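Local coordinates for protein DNA primase (Helicobacter pylori, PDB 4EHS) that builds the short RNA primers that DNA polymerase extends during replication and stimulates the helicase DnaB, whose binding is the task of the C-terminal domain represented here, at residues Q111-E114 / I115-S119; L120-S123 / E124-C128. All coordinates share one frame; numbering follows the deposited sequence.

Contact 1 (111-119) and contact 2 (120-128) follow each other directly in the helicase-binding C-terminal domain: the first ends helix 96-117, the second starts helix 122-140, and together they span the turn and the two helix ends of a helical hairpin. Both lie at the surface, each with one buried residue, Ile115 and Ser123 respectively. Their centres are about 9 Å apart, and Lys125 and Cys128 of contact 2 pack on Ile115. The chemistry differs with position. In contact 1 a proline interrupts the bonding of a closing helix and two lysines lie close together; contact 2 opens a regular helix, brings a lysine to the carbonyls of the turn, and meets the second subunit.

Contact 1: Q111-E114 / I115-S119; sequences QLKE and IPKSS
The side-chain amide of Gln111 meets Ile115 through its nitrogen corner, NE2 lying 3.7 Å from Ile115 CG1. That methylene stands well off the amide plane, so the approach is oblique, and the two side chains cross at about a right angle. Beside this flat group, the puckered ring of Pro116 sets its CD and CG against carbonyl oxygens of the preceding turn: Pro116 CD is 3.1 Å from Leu112 O and 3.4 Å from Lys113 O. Having no N-H, Pro116 cannot give Leu112 O the usual helical bond, and carbon fills the donor's place.

The backbone records this interruption. Ile115 N still reaches Gln111 O in a nearly straight bond (168° at the hydrogen). Two residues later, Lys117 N makes a weak bond to Glu114 O, bent to 122°, a contact of i to i-3 spacing. Ile115 O then takes two donors from Ser118, its N and its OG; the hydroxyl, 2.8 Å away, sits in the carbonyl plane on a lone pair. A chi1 of 78° sets OG between the backbone N and carbonyl carbon, from where it turns back to Ile115. The same hydroxyl also has a weak bond with Leu120 N.

Lys113 and Lys117 run side by side in the same direction, Lys113 NZ lying 4.1 Å from Lys117 NZ. Lys117 CE passes 3.3 Å from Lys113 O. Ile115 faces helix 122-140, packing on Lys125 and Cys128.

Chemically, Pro116 takes a donor out of the helical pattern, the bonding beyond it is weak, and Ser118 gives two hydrogen bonds to Ile115 O near the turn. The paired ammonium groups probably repel one another mildly; the exposure of both lysines to solvent should soften that cost.

Contact 2: L120-S123 / E124-C128; sequences LPFS and EKMIC
Phe122 points its CG anti to the backbone N (chi1 177°), whereas selenomethionine Met126, one turn on, has CG anti to the carbonyl carbon and beside its N (chi1 -72°), with a nearly extended chi2 carrying SE onward; together these bring the two side chains against each other. Met126 CG lies over one face of the Phe122 ring, 4.1 Å from the centroid and 27° off the normal, a CH-pi contact. The selenium of Met126 stands obliquely, 4.0 Å from the Phe122 centroid, a Met-aromatic contact whose exact geometry is doubtful because SE and CE2 are modelled too close.

Lys125 runs back over the start of the helix. The bend at chi4 turns NZ to Leu120 O, 3.0 Å away and in the carbonyl plane, and NZ also bonds to Ser118 O, so one ammonium group joins two carbonyls of the turn. Pro121 occupies the N-cap position. Its carbonyl oxygen receives Lys125 N at 3.0 Å, and a weak bond from Glu124 N; the regular bonds Met126 N to Phe122 O and Ile127 N to Ser123 O follow.

Glu124 extends alongside the Pro121 ring, its CD 3.9 Å from Pro121 CG, while OE1 comes within 3.4 Å of Leu120 CD2. Across the dimer interface, Ser123 OG bonds to Cys71 O of the second subunit, whose Gln72 packs on Pro121, Ser123 and Glu124. Cys128 SG carries a covalently linked beta-mercaptoethanol, probably from the crystallisation liquor.

The carboxylate of Glu124, in the first turn of helix 122-140, would be favoured as an anion by the helix dipole, and the Lys125 ammonium, shared between Leu120 O and Ser118 O, ties the two carbonyls of the turn to the first turn of the helix.

Contact 1: Q111-E114 / I115-S119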
# COMPACT_ATOMS: atom_id res chain seq x y z
N GLN A 111 11.24 9.75 -2.83
CA GLN A 111 10.47 10.30 -1.73
C GLN A 111 11.36 11.08 -0.77
O GLN A 111 10.94 12.11 -0.27
CB GLN A 111 9.74 9.19 -0.96
CG GLN A 111 8.55 8.66 -1.73
CD GLN A 111 7.64 9.75 -2.21
OE1 GLN A 111 7.47 9.96 -3.40
NE2 GLN A 111 7.04 10.46 -1.28
N LEU A 112 12.50 10.52 -0.44
CA LEU A 112 13.45 11.16 0.46
C LEU A 112 13.79 12.57 -0.06
O LEU A 112 13.88 13.49 0.72
CB LEU A 112 14.74 10.33 0.63
CG LEU A 112 14.79 9.21 1.65
CD1 LEU A 112 16.23 8.77 1.90
CD2 LEU A 112 14.16 9.60 2.98
N LYS A 113 13.96 12.73 -1.36
CA LYS A 113 14.16 14.10 -1.92
C LYS A 113 12.93 14.99 -1.97
O LYS A 113 13.02 16.22 -1.74
CB LYS A 113 14.71 14.05 -3.35
CG LYS A 113 16.11 13.50 -3.51
CD LYS A 113 16.56 13.78 -4.94
CE LYS A 113 16.79 15.28 -5.18
NZ LYS A 113 16.78 15.59 -6.64
N GLU A 114 11.80 14.40 -2.33
CA GLU A 114 10.61 15.16 -2.62
C GLU A 114 9.83 15.62 -1.38
O GLU A 114 9.25 16.71 -1.38
CB GLU A 114 9.69 14.33 -3.50
CG GLU A 114 10.28 14.06 -4.88
CD GLU A 114 9.35 13.27 -5.81
OE1 GLU A 114 8.09 13.33 -5.62
OE2 GLU A 114 9.86 12.58 -6.73
N ILE A 115 9.77 14.78 -0.36
CA ILE A 115 9.01 15.08 0.84
C ILE A 115 9.45 16.43 1.47
O ILE A 115 8.57 17.25 1.83
CB ILE A 115 9.09 13.96 1.87
CG1 ILE A 115 8.25 12.77 1.37
CG2 ILE A 115 8.50 14.44 3.19
CD1 ILE A 115 8.64 11.49 2.13
N PRO A 116 10.74 16.64 1.63
CA PRO A 116 11.06 17.97 2.29
C PRO A 116 10.60 19.20 1.50
O PRO A 116 10.32 20.24 2.10
CB PRO A 116 12.58 17.97 2.41
CG PRO A 116 12.98 16.52 2.32
CD PRO A 116 11.95 15.83 1.45
N LYS A 117 10.51 19.05 0.18
CA LYS A 117 10.03 20.07 -0.75
C LYS A 117 8.53 20.18 -0.82
O LYS A 117 7.99 21.12 -1.39
CB LYS A 117 10.60 19.85 -2.16
CG LYS A 117 12.09 20.09 -2.24
CD LYS A 117 12.70 19.51 -3.50
CE LYS A 117 14.12 19.00 -3.19
NZ LYS A 117 14.85 18.34 -4.32
N SER A 118 7.82 19.22 -0.24
CA SER A 118 6.36 19.18 -0.39
C SER A 118 5.58 20.16 0.50
O SER A 118 6.17 20.82 1.37
CB SER A 118 5.89 17.75 -0.13
OG SER A 118 5.86 17.51 1.28
N SER A 119 4.25 20.22 0.30
CA SER A 119 3.36 21.07 1.10
C SER A 119 2.87 20.38 2.37
O SER A 119 2.11 20.98 3.12
CB SER A 119 2.10 21.45 0.30
OG SER A 119 2.45 22.11 -0.91

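Contact 2: L120-S123 / E124-C128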
# COMPACT_ATOMS: atom_id res chain seq x y z
N LEU A 120 3.26 19.12 2.58
CA LEU A 120 2.71 18.32 3.70
C LEU A 120 2.95 18.97 5.03
O LEU A 120 3.95 19.65 5.23
CB LEU A 120 3.31 16.94 3.70
CG LEU A 120 2.93 16.03 2.55
CD1 LEU A 120 3.91 14.88 2.55
CD2 LEU A 120 1.49 15.52 2.72
N PRO A 121 1.96 18.85 5.95
CA PRO A 121 2.14 19.34 7.30
C PRO A 121 3.48 18.82 7.83
O PRO A 121 3.90 17.72 7.49
CB PRO A 121 0.97 18.68 8.08
CG PRO A 121 -0.08 18.40 7.03
CD PRO A 121 0.60 18.29 5.71
N PHE A 122 4.14 19.62 8.65
CA PHE A 122 5.39 19.21 9.27
C PHE A 122 5.40 17.78 9.81
O PHE A 122 6.33 16.98 9.53
CB PHE A 122 5.72 20.17 10.39
CG PHE A 122 6.96 19.78 11.11
CD1 PHE A 122 8.19 20.10 10.58
CD2 PHE A 122 6.89 19.04 12.28
CE1 PHE A 122 9.35 19.73 11.23
CE2 PHE A 122 8.03 18.66 12.95
CZ PHE A 122 9.28 19.00 12.41
N SER A 123 4.38 17.43 10.59
CA SER A 123 4.43 16.11 11.28
C SER A 123 4.29 14.98 10.25
O SER A 123 4.81 13.88 10.46
CB SER A 123 3.36 16.00 12.34
OG SER A 123 2.12 16.30 11.73
N GLU A 124 3.62 15.28 9.13
CA GLU A 124 3.49 14.27 8.08
C GLU A 124 4.77 14.12 7.25
O GLU A 124 5.08 13.02 6.85
CB GLU A 124 2.32 14.63 7.15
CG GLU A 124 0.96 14.29 7.78
CD GLU A 124 -0.22 14.47 6.82
OE1 GLU A 124 -0.03 14.50 5.58
OE2 GLU A 124 -1.35 14.59 7.30
N LYS A 125 5.50 15.24 7.01
CA LYS A 125 6.84 15.11 6.42
C LYS A 125 7.66 14.21 7.30
O LYS A 125 8.29 13.28 6.79
CB LYS A 125 7.54 16.48 6.30
CG LYS A 125 6.90 17.43 5.33
CD LYS A 125 7.75 18.72 5.24
CE LYS A 125 7.47 19.52 3.99
NZ LYS A 125 6.64 20.71 4.32
N MSE A 126 7.64 14.44 8.61
CA MSE A 126 8.38 13.61 9.55
C MSE A 126 8.03 12.13 9.40
O MSE A 126 8.92 11.29 9.24
CB MSE A 126 8.13 14.07 10.98
CG MSE A 126 8.79 15.39 11.33
SE MSE A 126 8.75 15.77 13.25
CE MSE A 126 9.29 14.02 13.92
N ILE A 127 6.75 11.82 9.42
CA ILE A 127 6.29 10.43 9.36
C ILE A 127 6.69 9.76 8.06
O ILE A 127 7.09 8.65 8.03
CB ILE A 127 4.77 10.31 9.55
CG1 ILE A 127 4.37 10.81 10.91
CG2 ILE A 127 4.39 8.89 9.51
CD1 ILE A 127 2.94 11.00 11.09
N CYS A 128 6.56 10.50 6.99
CA CYS A 128 6.80 10.00 5.68
C CYS A 128 8.27 9.83 5.41
O CYS A 128 8.63 8.90 4.81
CB CYS A 128 6.14 10.88 4.65
SG CYS A 128 4.38 10.84 4.79